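Secondary thiamine-phosphate synthase enzyme (Thermus thermophilus, PDB 2CU5) is of unknown function but belongs to the UPF0047 (YjbQ) family and may have thiamine-phosphate synthase activity. Local coordinates at the interface of chains A and B. Numbering follows the deposited sequence. Chains: chain A/B, Conserved Hypothetical Protein TT1486.

Contacts 1 to 4 sample one interface between chains A and B of a deposited three-chain assembly. Contacts 1 and 3 adjoin, their C-alpha centres about 8 Å apart, and share A:Leu95, A:Leu96 and B:Tyr35 where strand 93-99 of A meets strand 32-37 of B. Contacts 2 and 4, their C-alpha centres about 10 Å apart, share B:Ser81 and set helix 53-66 of A against helix 81-90 of B and the loop before it. About 32 Å separates the C-alpha centres of contacts 1 and 4. The same segments serve differently on each side, as suits a cyclic trimer, although the structure alone does not show that the trimer is the working form.

Contact 1: the interface of chains A and B. Residues chain A 33, 95-97; chain B 4, 35, 127, 129.
Strand 93-99 of chain A presents the extended run A:Leu95 to A:Leu97 to B:Tyr35 on strand 32-37 of chain B, with the last strand of B and its C-terminal residue alongside. The phenol hydroxyl B:Tyr35 OH donates a 2.6 Å hydrogen bond to the backbone carbonyl A:Leu95 O, arriving 27° out of the carbonyl plane. The ring projects toward chain A because CG stands anti to the backbone N (chi1 171°). Methyl CD2 of A:Leu33 sits over the centre of one face of the B:Tyr35 ring, 3.8 Å from the centroid, in a CH-pi contact. Around the rim of that same face, A:Leu95 CD2 touches B:Tyr35 CD1 at 3.5 Å, the two side chains running past each other in opposite directions, and, on the other side of the methyl, A:Leu97 CG packs on B:Tyr35 CE2 at 3.6 Å. The other branch of A:Leu33, CD1, meets B:Leu129 CD1 at 3.5 Å, the side chains crossing at nearly a right angle. A:Leu97 CD1 reaches B:Val4 CG1 at 3.7 Å, and the extended aliphatic stem of B:Arg127 lies against A:Leu33, its CD 3.8 Å from A:Leu33 CG. A phenylalanine at B:Tyr35 would probably keep much of this packing but leave the A:Leu95 carbonyl without its hydroxyl partner. The site joins the strands of neighbouring subunits through an aromatic side chain set among leucines and probably stabilises the trimer.

Contact 2: the interface of chains A and B. Residues chain A 59, 62-63, 66; chain B 66-67, 81, 85, 89.
A:Leu59 and B:Leu85 meet where two helices of this UPF0047-family protein pack together, 53-66 of chain A and 81-90 of chain B. Methyl CD2 of A:Leu59 presses on the helix backbone itself, 3.5 Å from B:Leu85 CA, a rather tight fit. The two branches of B:Leu85 divide the opposing helix between them. B:Leu85 CD1 faces A:Leu63 CD2 at 4.0 Å, while B:Leu85 CD2 lies 3.7 Å from A:Arg62 CB and also approaches the arginine's CD. This fork is directed across the interface by a CG anti to the backbone N (chi1 176°). From farther along helix 53-66, A:Leu66 CD1 comes tip to tip with B:Leu85 CD2 at 4.1 Å. The other methyl of A:Leu66, CD2, touches B:Leu66 CD2 at 3.8 Å, with the two side chains crossing at about a right angle.

Around this apolar layer, the stem of A:Arg62 runs extended from CG to NE and carries its guanidinium past B:Ser81, whose backbone carbon lies over the rim of one face. A:Arg62 NH1 reaches water 1 at 3.0 Å, and that water in turn bonds to the carbonyl B:Leu66 O at 2.9 Å. The bridge ties the arginine to the C-terminal end of helix 53-66 in chain B. B:Leu89, one turn beyond B:Leu85, borders the layer near A:Leu63.

Contact 3: the interface of chains A and B. Residues chain A 47, 95-96, 104-105, 109; chain B 35, 37-38, 92.
B:Phe37 and A:Leu96 form the apolar centre of this subunit interface in the UPF0047-family protein, with the ring projecting from strand 32-37 of chain B toward strand 93-99 of chain A. Methyl CD2 of A:Leu96 meets the ring atom B:Phe37 CE1 at 3.7 Å, the two side chains crossing at a slant. The ring is carried across by a CG anti to the backbone N (chi1 177°). Near its far end lie the side chain of A:Leu105, whose CD2 is 4.2 Å from B:Phe37 CZ, and, at a similar distance, the backbone carbonyl of the poorly ordered A:Arg104. Beside this centre, a second apolar pair joins strand 43-48 of A to the segment after helix 81-90 of B: B:Val92 CG2 lies 4.0 Å from A:Val47 CB.

Outward from the ring, A:Gln109 approaches B:Phe37 from the opposite direction, with amide and ring planes 46° apart. The carbonyl oxygen A:Gln109 OE1 is 3.4 Å from B:Phe37 CZ. The amide nitrogen A:Gln109 NE2 donates a rather long 3.2 Å hydrogen bond to the backbone carbonyl B:Val38 O. It arrives in the carbonyl plane on a lone pair, but the acceptor stands 29° out of the glutamine's amide plane, and the bond is bent. That bond is likely to restrain only weakly how the amide turns beside the ring. On the opposite flank, the B:Tyr35 hydroxyl bonded to A:Leu95 O closes the patch.

Contact 4: the interface of chains A and B. Residues chain A 54, 58; chain B 71, 73-76, 81.
A:Asp58, on helix 53-66 of chain A, puts its carboxylate into the chain B loop that leads to helix 81-90, where hydrogen bonds to both oxygens dominate the contact. The backbone B:Arg75 N donates to OD1 of A:Asp58 on its syn lone pair at 2.8 Å, nearly straight with 166° at the hydrogen. The next amide, B:His76 N, reaches A:Asp58 OD2 at 2.9 Å, also from the syn side but 29° out of the carboxylate plane. On the anti lone pair of the same oxygen, the hydroxyl B:Ser81 OG donates to A:Asp58 OD2 at 2.6 Å. One turn earlier, A:Thr54 OG1 shares a 3.2 Å hydrogen bond with the imidazole nitrogen B:His76 ND1, the donor not decided; chi1 of 61° turns the threonine hydroxyl toward it.

Water 2 bonds to A:Asp58 OD1 at 2.6 Å and links it to the carbonyl of B:Gln73 and the guanidinium of B:Arg71. Within chain B, B:Arg71 NH2 forms a salt bridge with B:Asp74 OD1 at 2.9 Å, and this positive group probably eases the approach of the two aspartates. Carbon contacts back these bonds: A:Asp58 CB lies 3.7 Å from B:Ser81 CB, and the A:Thr54 methyl rests near the side chain of B:Arg75.

With an asparagine at A:Asp58, the serine hydroxyl and the paired loop amides would probably lose an acceptor among them, together with the negative charge facing B:Arg71. The site fastens the loop of one subunit to the helix of its neighbour.

Contact 1: the interface of chains A and B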
loop_
_atom_site.group_PDB
_atom_site.type_symbol
_atom_site.label_atom_id
_atom_site.label_comp_id
_atom_site.label_asym_id
_atom_site.label_seq_id
_atom_site.Cartn_x
_atom_site.Cartn_y
_atom_site.Cartn_z
ATOM N N LEU A 33 15.951 -9.422 0.996
ATOM C CA LEU A 33 14.930 -8.383 0.996
ATOM C C LEU A 33 15.472 -7.067 1.542
ATOM O O LEU A 33 16.393 -7.047 2.360
ATOM C CB LEU A 33 13.713 -8.841 1.808
ATOM C CG LEU A 33 12.894 -9.932 1.112
ATOM C CD1 LEU A 33 11.892 -10.556 2.067
ATOM C CD2 LEU A 33 12.192 -9.320 -0.090
ATOM N N LEU A 95 8.992 -3.097 0.218
ATOM C CA LEU A 95 9.793 -4.257 0.584
ATOM C C LEU A 95 10.178 -4.826 -0.770
ATOM O O LEU A 95 9.311 -5.232 -1.546
ATOM C CB LEU A 95 8.963 -5.254 1.385
ATOM C CG LEU A 95 9.739 -6.460 1.922
ATOM C CD1 LEU A 95 10.875 -5.980 2.817
ATOM C CD2 LEU A 95 8.791 -7.380 2.684
ATOM N N LEU A 96 11.475 -4.833 -1.062
ATOM C CA LEU A 96 11.955 -5.294 -2.357
ATOM C C LEU A 96 13.106 -6.289 -2.267
ATOM O O LEU A 96 13.833 -6.329 -1.276
ATOM C CB LEU A 96 12.408 -4.085 -3.180
ATOM C CG LEU A 96 11.367 -2.973 -3.372
ATOM C CD1 LEU A 96 12.054 -1.656 -3.694
ATOM C CD2 LEU A 96 10.400 -3.376 -4.480
ATOM N N LEU A 97 13.260 -7.077 -3.326
ATOM C CA LEU A 97 14.320 -8.077 -3.425
ATOM C C LEU A 97 15.578 -7.443 -4.001
ATOM O O LEU A 97 15.504 -6.610 -4.907
ATOM C CB LEU A 97 13.894 -9.208 -4.359
ATOM C CG LEU A 97 12.698 -10.065 -3.963
ATOM C CD1 LEU A 97 12.223 -10.879 -5.165
ATOM C CD2 LEU A 97 13.092 -10.965 -2.817
ATOM N N VAL B 4 13.822 -17.145 -5.154
ATOM C CA VAL B 4 12.391 -16.877 -5.211
ATOM C C VAL B 4 11.683 -17.846 -6.149
ATOM O O VAL B 4 12.268 -18.321 -7.124
ATOM C CB VAL B 4 12.108 -15.436 -5.698
ATOM C CG1 VAL B 4 12.971 -14.449 -4.927
ATOM C CG2 VAL B 4 12.364 -15.324 -7.197
ATOM N N TYR B 35 6.740 -13.322 1.258
ATOM C CA TYR B 35 6.763 -12.101 0.448
ATOM C C TYR B 35 6.265 -12.362 -0.975
ATOM O O TYR B 35 6.682 -13.322 -1.623
ATOM C CB TYR B 35 8.193 -11.544 0.399
ATOM C CG TYR B 35 8.424 -10.410 -0.583
ATOM C CD1 TYR B 35 8.013 -9.108 -0.292
ATOM C CD2 TYR B 35 9.092 -10.631 -1.783
ATOM C CE1 TYR B 35 8.276 -8.056 -1.170
ATOM C CE2 TYR B 35 9.356 -9.590 -2.670
ATOM C CZ TYR B 35 8.952 -8.306 -2.357
ATOM O OH TYR B 35 9.262 -7.275 -3.211
ATOM N N ARG B 127 8.775 -15.330 -2.019
ATOM C CA ARG B 127 9.999 -15.546 -1.259
ATOM C C ARG B 127 9.690 -15.791 0.205
ATOM O O ARG B 127 8.901 -15.068 0.820
ATOM C CB ARG B 127 10.944 -14.351 -1.373
ATOM C CG ARG B 127 12.295 -14.597 -0.692
ATOM C CD ARG B 127 13.116 -13.329 -0.616
ATOM N NE ARG B 127 14.383 -13.508 0.092
ATOM C CZ ARG B 127 15.453 -14.112 -0.414
ATOM N NH1 ARG B 127 15.426 -14.612 -1.642
ATOM N NH2 ARG B 127 16.566 -14.191 0.304
ATOM N N LEU B 129 10.726 -15.601 3.933
ATOM C CA LEU B 129 11.649 -14.818 4.756
ATOM C C LEU B 129 12.450 -15.714 5.695
ATOM O O LEU B 129 11.947 -16.811 6.034
ATOM C CB LEU B 129 10.890 -13.776 5.591
ATOM C CG LEU B 129 10.581 -12.413 4.954
ATOM C CD1 LEU B 129 9.615 -12.579 3.799
ATOM C CD2 LEU B 129 9.994 -11.488 6.012
ATOM O OXT LEU B 129 13.558 -15.291 6.098
#

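Contact 2: the interface of chains A and B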
loop_
_atom_site.group_PDB
_atom_site.type_symbol
_atom_site.label_atom_id
_atom_site.label_comp_id
_atom_site.label_asym_id
_atom_site.label_seq_id
_atom_site.Cartn_x
_atom_site.Cartn_y
_atom_site.Cartn_z
ATOM N N LEU A 59 0.152 10.138 -13.826
ATOM C CA LEU A 59 -0.117 9.733 -12.449
ATOM C C LEU A 59 -0.351 10.950 -11.559
ATOM O O LEU A 59 -1.314 10.993 -10.788
ATOM C CB LEU A 59 1.047 8.903 -11.884
ATOM C CG LEU A 59 1.176 7.466 -12.397
ATOM C CD1 LEU A 59 2.475 6.835 -11.873
ATOM C CD2 LEU A 59 -0.036 6.661 -11.949
ATOM N N ARG A 62 -3.625 12.781 -12.560
ATOM C CA ARG A 62 -4.804 12.072 -12.083
ATOM C C ARG A 62 -4.923 12.125 -10.559
ATOM O O ARG A 62 -6.022 12.233 -10.020
ATOM C CB ARG A 62 -4.773 10.624 -12.575
ATOM C CG ARG A 62 -5.066 10.475 -14.069
ATOM C CD ARG A 62 -4.761 9.060 -14.533
ATOM N NE ARG A 62 -5.121 8.786 -15.925
ATOM C CZ ARG A 62 -6.258 8.212 -16.309
ATOM N NH1 ARG A 62 -7.166 7.857 -15.405
ATOM N NH2 ARG A 62 -6.466 7.944 -17.595
ATOM N N LEU A 63 -3.796 12.050 -9.857
ATOM C CA LEU A 63 -3.831 12.117 -8.398
ATOM C C LEU A 63 -4.329 13.483 -7.928
ATOM O O LEU A 63 -4.953 13.599 -6.869
ATOM C CB LEU A 63 -2.439 11.855 -7.815
ATOM C CG LEU A 63 -1.996 10.395 -7.769
ATOM C CD1 LEU A 63 -0.533 10.336 -7.357
ATOM C CD2 LEU A 63 -2.861 9.614 -6.780
ATOM N N LEU A 66 -8.005 13.392 -8.007
ATOM C CA LEU A 66 -8.544 12.597 -6.913
ATOM C C LEU A 66 -8.352 13.322 -5.583
ATOM O O LEU A 66 -9.180 13.212 -4.676
ATOM C CB LEU A 66 -7.858 11.230 -6.862
ATOM C CG LEU A 66 -8.084 10.320 -8.073
ATOM C CD1 LEU A 66 -7.379 9.002 -7.853
ATOM C CD2 LEU A 66 -9.575 10.096 -8.275
ATOM N N LEU B 66 -12.768 6.071 -10.646
ATOM C CA LEU B 66 -11.699 6.891 -10.085
ATOM C C LEU B 66 -10.564 7.051 -11.090
ATOM O O LEU B 66 -9.884 8.077 -11.119
ATOM C CB LEU B 66 -11.165 6.255 -8.797
ATOM C CG LEU B 66 -12.141 6.300 -7.617
ATOM C CD1 LEU B 66 -11.628 5.430 -6.478
ATOM C CD2 LEU B 66 -12.324 7.749 -7.167
ATOM N N ALA B 67 -10.367 6.033 -11.922
ATOM C CA ALA B 67 -9.302 6.062 -12.916
ATOM C C ALA B 67 -9.845 5.685 -14.287
ATOM O O ALA B 67 -9.634 4.573 -14.764
ATOM C CB ALA B 67 -8.175 5.098 -12.505
ATOM N N SER B 81 -2.599 4.605 -18.761
ATOM C CA SER B 81 -2.284 5.327 -17.535
ATOM C C SER B 81 -3.296 4.983 -16.445
ATOM O O SER B 81 -2.974 5.022 -15.259
ATOM C CB SER B 81 -2.274 6.831 -17.774
ATOM O OG SER B 81 -1.109 7.210 -18.469
ATOM N N LEU B 85 -2.237 3.952 -12.663
ATOM C CA LEU B 85 -2.787 4.565 -11.457
ATOM C C LEU B 85 -3.392 3.525 -10.531
ATOM O O LEU B 85 -3.150 3.549 -9.326
ATOM C CB LEU B 85 -3.850 5.611 -11.806
ATOM C CG LEU B 85 -4.559 6.242 -10.597
ATOM C CD1 LEU B 85 -3.544 6.899 -9.663
ATOM C CD2 LEU B 85 -5.561 7.290 -11.094
ATOM N N LEU B 89 -2.257 2.719 -6.671
ATOM C CA LEU B 89 -3.232 2.778 -5.587
ATOM C C LEU B 89 -3.369 1.456 -4.832
ATOM O O LEU B 89 -3.643 1.445 -3.633
ATOM C CB LEU B 89 -4.605 3.180 -6.137
ATOM C CG LEU B 89 -4.717 4.577 -6.751
ATOM C CD1 LEU B 89 -6.101 4.753 -7.358
ATOM C CD2 LEU B 89 -4.459 5.629 -5.690
HETATM O O HOH W 1 -7.937 9.298 -12.834
#

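Contact 3: the interface of chains A and B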
loop_
_atom_site.group_PDB
_atom_site.type_symbol
_atom_site.label_atom_id
_atom_site.label_comp_id
_atom_site.label_asym_id
_atom_site.label_seq_id
_atom_site.Cartn_x
_atom_site.Cartn_y
_atom_site.Cartn_z
ATOM N N VAL A 47 6.503 1.881 -6.662
ATOM C CA VAL A 47 7.288 1.246 -7.707
ATOM C C VAL A 47 6.465 1.451 -8.974
ATOM O O VAL A 47 5.336 0.971 -9.069
ATOM C CB VAL A 47 7.468 -0.268 -7.468
ATOM C CG1 VAL A 47 8.166 -0.886 -8.667
ATOM C CG2 VAL A 47 8.285 -0.514 -6.195
ATOM N N LEU A 95 8.992 -3.097 0.218
ATOM C CA LEU A 95 9.793 -4.257 0.584
ATOM C C LEU A 95 10.178 -4.826 -0.770
ATOM O O LEU A 95 9.311 -5.232 -1.546
ATOM C CB LEU A 95 8.963 -5.254 1.385
ATOM C CG LEU A 95 9.739 -6.460 1.922
ATOM C CD1 LEU A 95 10.875 -5.980 2.817
ATOM C CD2 LEU A 95 8.791 -7.380 2.684
ATOM N N LEU A 96 11.475 -4.833 -1.062
ATOM C CA LEU A 96 11.955 -5.294 -2.357
ATOM C C LEU A 96 13.106 -6.289 -2.267
ATOM O O LEU A 96 13.833 -6.329 -1.276
ATOM C CB LEU A 96 12.408 -4.085 -3.180
ATOM C CG LEU A 96 11.367 -2.973 -3.372
ATOM C CD1 LEU A 96 12.054 -1.656 -3.694
ATOM C CD2 LEU A 96 10.400 -3.376 -4.480
ATOM N N ARG A 104 16.003 -6.254 -7.594
ATOM C CA ARG A 104 15.416 -7.134 -8.604
ATOM C C ARG A 104 14.044 -6.567 -8.946
ATOM O O ARG A 104 13.111 -6.651 -8.150
ATOM C CB ARG A 104 15.263 -8.557 -8.061
ATOM C CG ARG A 104 16.558 -9.189 -7.583
ATOM C CD ARG A 104 17.603 -9.293 -8.691
ATOM N NE ARG A 104 17.267 -10.269 -9.730
ATOM C CZ ARG A 104 16.511 -10.019 -10.797
ATOM N NH1 ARG A 104 15.995 -8.813 -10.991
ATOM N NH2 ARG A 104 16.279 -10.981 -11.683
ATOM N N LEU A 105 13.932 -5.995 -10.137
ATOM C CA LEU A 105 12.691 -5.367 -10.568
ATOM C C LEU A 105 12.276 -5.797 -11.964
ATOM O O LEU A 105 13.072 -6.370 -12.712
ATOM C CB LEU A 105 12.879 -3.850 -10.559
ATOM C CG LEU A 105 13.380 -3.258 -9.240
ATOM C CD1 LEU A 105 13.777 -1.803 -9.432
ATOM C CD2 LEU A 105 12.285 -3.394 -8.194
ATOM N N GLN A 109 10.138 -1.216 -14.224
ATOM C CA GLN A 109 9.971 -0.704 -12.867
ATOM C C GLN A 109 11.169 0.059 -12.324
ATOM O O GLN A 109 12.320 -0.280 -12.598
ATOM C CB GLN A 109 9.665 -1.844 -11.891
ATOM C CG GLN A 109 8.333 -2.547 -12.080
ATOM C CD GLN A 109 8.152 -3.654 -11.058
ATOM O OE1 GLN A 109 9.045 -4.481 -10.870
ATOM N NE2 GLN A 109 7.000 -3.676 -10.389
ATOM N N TYR B 35 6.740 -13.322 1.258
ATOM C CA TYR B 35 6.763 -12.101 0.448
ATOM C C TYR B 35 6.265 -12.362 -0.975
ATOM O O TYR B 35 6.682 -13.322 -1.623
ATOM C CB TYR B 35 8.193 -11.544 0.399
ATOM C CG TYR B 35 8.424 -10.410 -0.583
ATOM C CD1 TYR B 35 8.013 -9.108 -0.292
ATOM C CD2 TYR B 35 9.092 -10.631 -1.783
ATOM C CE1 TYR B 35 8.276 -8.056 -1.170
ATOM C CE2 TYR B 35 9.356 -9.590 -2.670
ATOM C CZ TYR B 35 8.952 -8.306 -2.357
ATOM O OH TYR B 35 9.262 -7.275 -3.211
ATOM N N PHE B 37 5.395 -10.363 -4.799
ATOM C CA PHE B 37 5.688 -9.166 -5.581
ATOM C C PHE B 37 5.360 -9.354 -7.062
ATOM O O PHE B 37 5.625 -10.407 -7.629
ATOM C CB PHE B 37 7.183 -8.850 -5.409
ATOM C CG PHE B 37 7.674 -7.681 -6.219
ATOM C CD1 PHE B 37 7.447 -6.375 -5.795
ATOM C CD2 PHE B 37 8.406 -7.890 -7.385
ATOM C CE1 PHE B 37 7.945 -5.295 -6.518
ATOM C CE2 PHE B 37 8.909 -6.815 -8.117
ATOM C CZ PHE B 37 8.679 -5.514 -7.681
ATOM N N VAL B 38 4.753 -8.347 -7.687
ATOM C CA VAL B 38 4.474 -8.434 -9.116
ATOM C C VAL B 38 5.431 -7.476 -9.798
ATOM O O VAL B 38 5.447 -6.284 -9.493
ATOM C CB VAL B 38 3.010 -8.052 -9.479
ATOM C CG1 VAL B 38 2.080 -9.167 -9.068
ATOM C CG2 VAL B 38 2.612 -6.740 -8.814
ATOM N N VAL B 92 2.160 -3.121 -5.217
ATOM C CA VAL B 92 2.681 -4.259 -5.962
ATOM C C VAL B 92 3.366 -5.343 -5.127
ATOM O O VAL B 92 4.054 -6.207 -5.676
ATOM C CB VAL B 92 3.654 -3.796 -7.068
ATOM C CG1 VAL B 92 2.931 -2.846 -8.021
ATOM C CG2 VAL B 92 4.866 -3.099 -6.454
#

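Contact 4: the interface of chains A and B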
loop_
_atom_site.group_PDB
_atom_site.type_symbol
_atom_site.label_atom_id
_atom_site.label_comp_id
_atom_site.label_asym_id
_atom_site.label_seq_id
_atom_site.Cartn_x
_atom_site.Cartn_y
_atom_site.Cartn_z
ATOM N N THR A 54 5.829 10.275 -19.526
ATOM C CA THR A 54 4.407 10.591 -19.462
ATOM C C THR A 54 3.635 9.768 -18.438
ATOM O O THR A 54 2.575 10.193 -17.975
ATOM C CB THR A 54 3.745 10.453 -20.850
ATOM O OG1 THR A 54 3.859 9.104 -21.320
ATOM C CG2 THR A 54 4.426 11.388 -21.842
ATOM N N ASP A 58 1.006 11.572 -16.082
ATOM C CA ASP A 58 -0.403 11.225 -15.947
ATOM C C ASP A 58 -0.760 10.821 -14.516
ATOM O O ASP A 58 -1.853 11.129 -14.038
ATOM C CB ASP A 58 -0.779 10.102 -16.921
ATOM C CG ASP A 58 -0.777 10.560 -18.372
ATOM O OD1 ASP A 58 -0.555 11.760 -18.619
ATOM O OD2 ASP A 58 -1.004 9.718 -19.267
ATOM N N ARG B 71 -9.057 9.535 -20.715
ATOM C CA ARG B 71 -8.905 10.859 -20.104
ATOM C C ARG B 71 -8.212 11.760 -21.122
ATOM O O ARG B 71 -7.066 11.512 -21.503
ATOM C CB ARG B 71 -8.061 10.751 -18.827
ATOM C CG ARG B 71 -7.661 12.082 -18.183
ATOM C CD ARG B 71 -7.039 11.847 -16.811
ATOM N NE ARG B 71 -6.592 13.082 -16.172
ATOM C CZ ARG B 71 -5.391 13.626 -16.338
ATOM N NH1 ARG B 71 -5.088 14.758 -15.714
ATOM N NH2 ARG B 71 -4.488 13.035 -17.112
ATOM N N GLN B 73 -6.717 14.625 -20.961
ATOM C CA GLN B 73 -5.447 15.187 -20.521
ATOM C C GLN B 73 -4.266 14.225 -20.441
ATOM O O GLN B 73 -3.130 14.657 -20.226
ATOM C CB GLN B 73 -5.622 15.883 -19.169
ATOM C CG GLN B 73 -6.709 16.946 -19.166
ATOM C CD GLN B 73 -8.033 16.423 -18.654
ATOM O OE1 GLN B 73 -8.511 15.369 -19.080
ATOM N NE2 GLN B 73 -8.639 17.164 -17.732
ATOM N N ASP B 74 -4.526 12.931 -20.603
ATOM C CA ASP B 74 -3.461 11.931 -20.560
ATOM C C ASP B 74 -2.424 12.205 -21.651
ATOM O O ASP B 74 -2.776 12.529 -22.783
ATOM C CB ASP B 74 -4.042 10.525 -20.754
ATOM C CG ASP B 74 -4.309 9.810 -19.443
ATOM O OD1 ASP B 74 -4.202 10.444 -18.370
ATOM O OD2 ASP B 74 -4.626 8.602 -19.490
ATOM N N ARG B 75 -1.148 12.064 -21.301
ATOM C CA ARG B 75 -0.066 12.285 -22.249
ATOM C C ARG B 75 0.555 10.948 -22.648
ATOM O O ARG B 75 1.245 10.850 -23.665
ATOM C CB ARG B 75 0.977 13.215 -21.625
ATOM C CG ARG B 75 0.361 14.519 -21.131
ATOM C CD ARG B 75 1.279 15.305 -20.209
ATOM N NE ARG B 75 2.181 16.194 -20.937
ATOM C CZ ARG B 75 2.998 17.068 -20.355
ATOM N NH1 ARG B 75 3.028 17.172 -19.031
ATOM N NH2 ARG B 75 3.784 17.840 -21.097
ATOM N N HIS B 76 0.301 9.921 -21.841
ATOM C CA HIS B 76 0.797 8.570 -22.101
ATOM C C HIS B 76 -0.084 8.000 -23.211
ATOM O O HIS B 76 -1.147 7.431 -22.950
ATOM C CB HIS B 76 0.685 7.727 -20.828
ATOM C CG HIS B 76 1.280 6.358 -20.944
ATOM N ND1 HIS B 76 2.577 6.142 -21.357
ATOM C CD2 HIS B 76 0.766 5.139 -20.661
ATOM C CE1 HIS B 76 2.837 4.846 -21.322
ATOM N NE2 HIS B 76 1.754 4.216 -20.901
ATOM N N SER B 81 -2.599 4.605 -18.761
ATOM C CA SER B 81 -2.284 5.327 -17.535
ATOM C C SER B 81 -3.296 4.983 -16.445
ATOM O O SER B 81 -2.974 5.022 -15.259
ATOM C CB SER B 81 -2.274 6.831 -17.774
ATOM O OG SER B 81 -1.109 7.210 -18.469
HETATM O O HOH W 2 -1.474 14.093 -17.832
#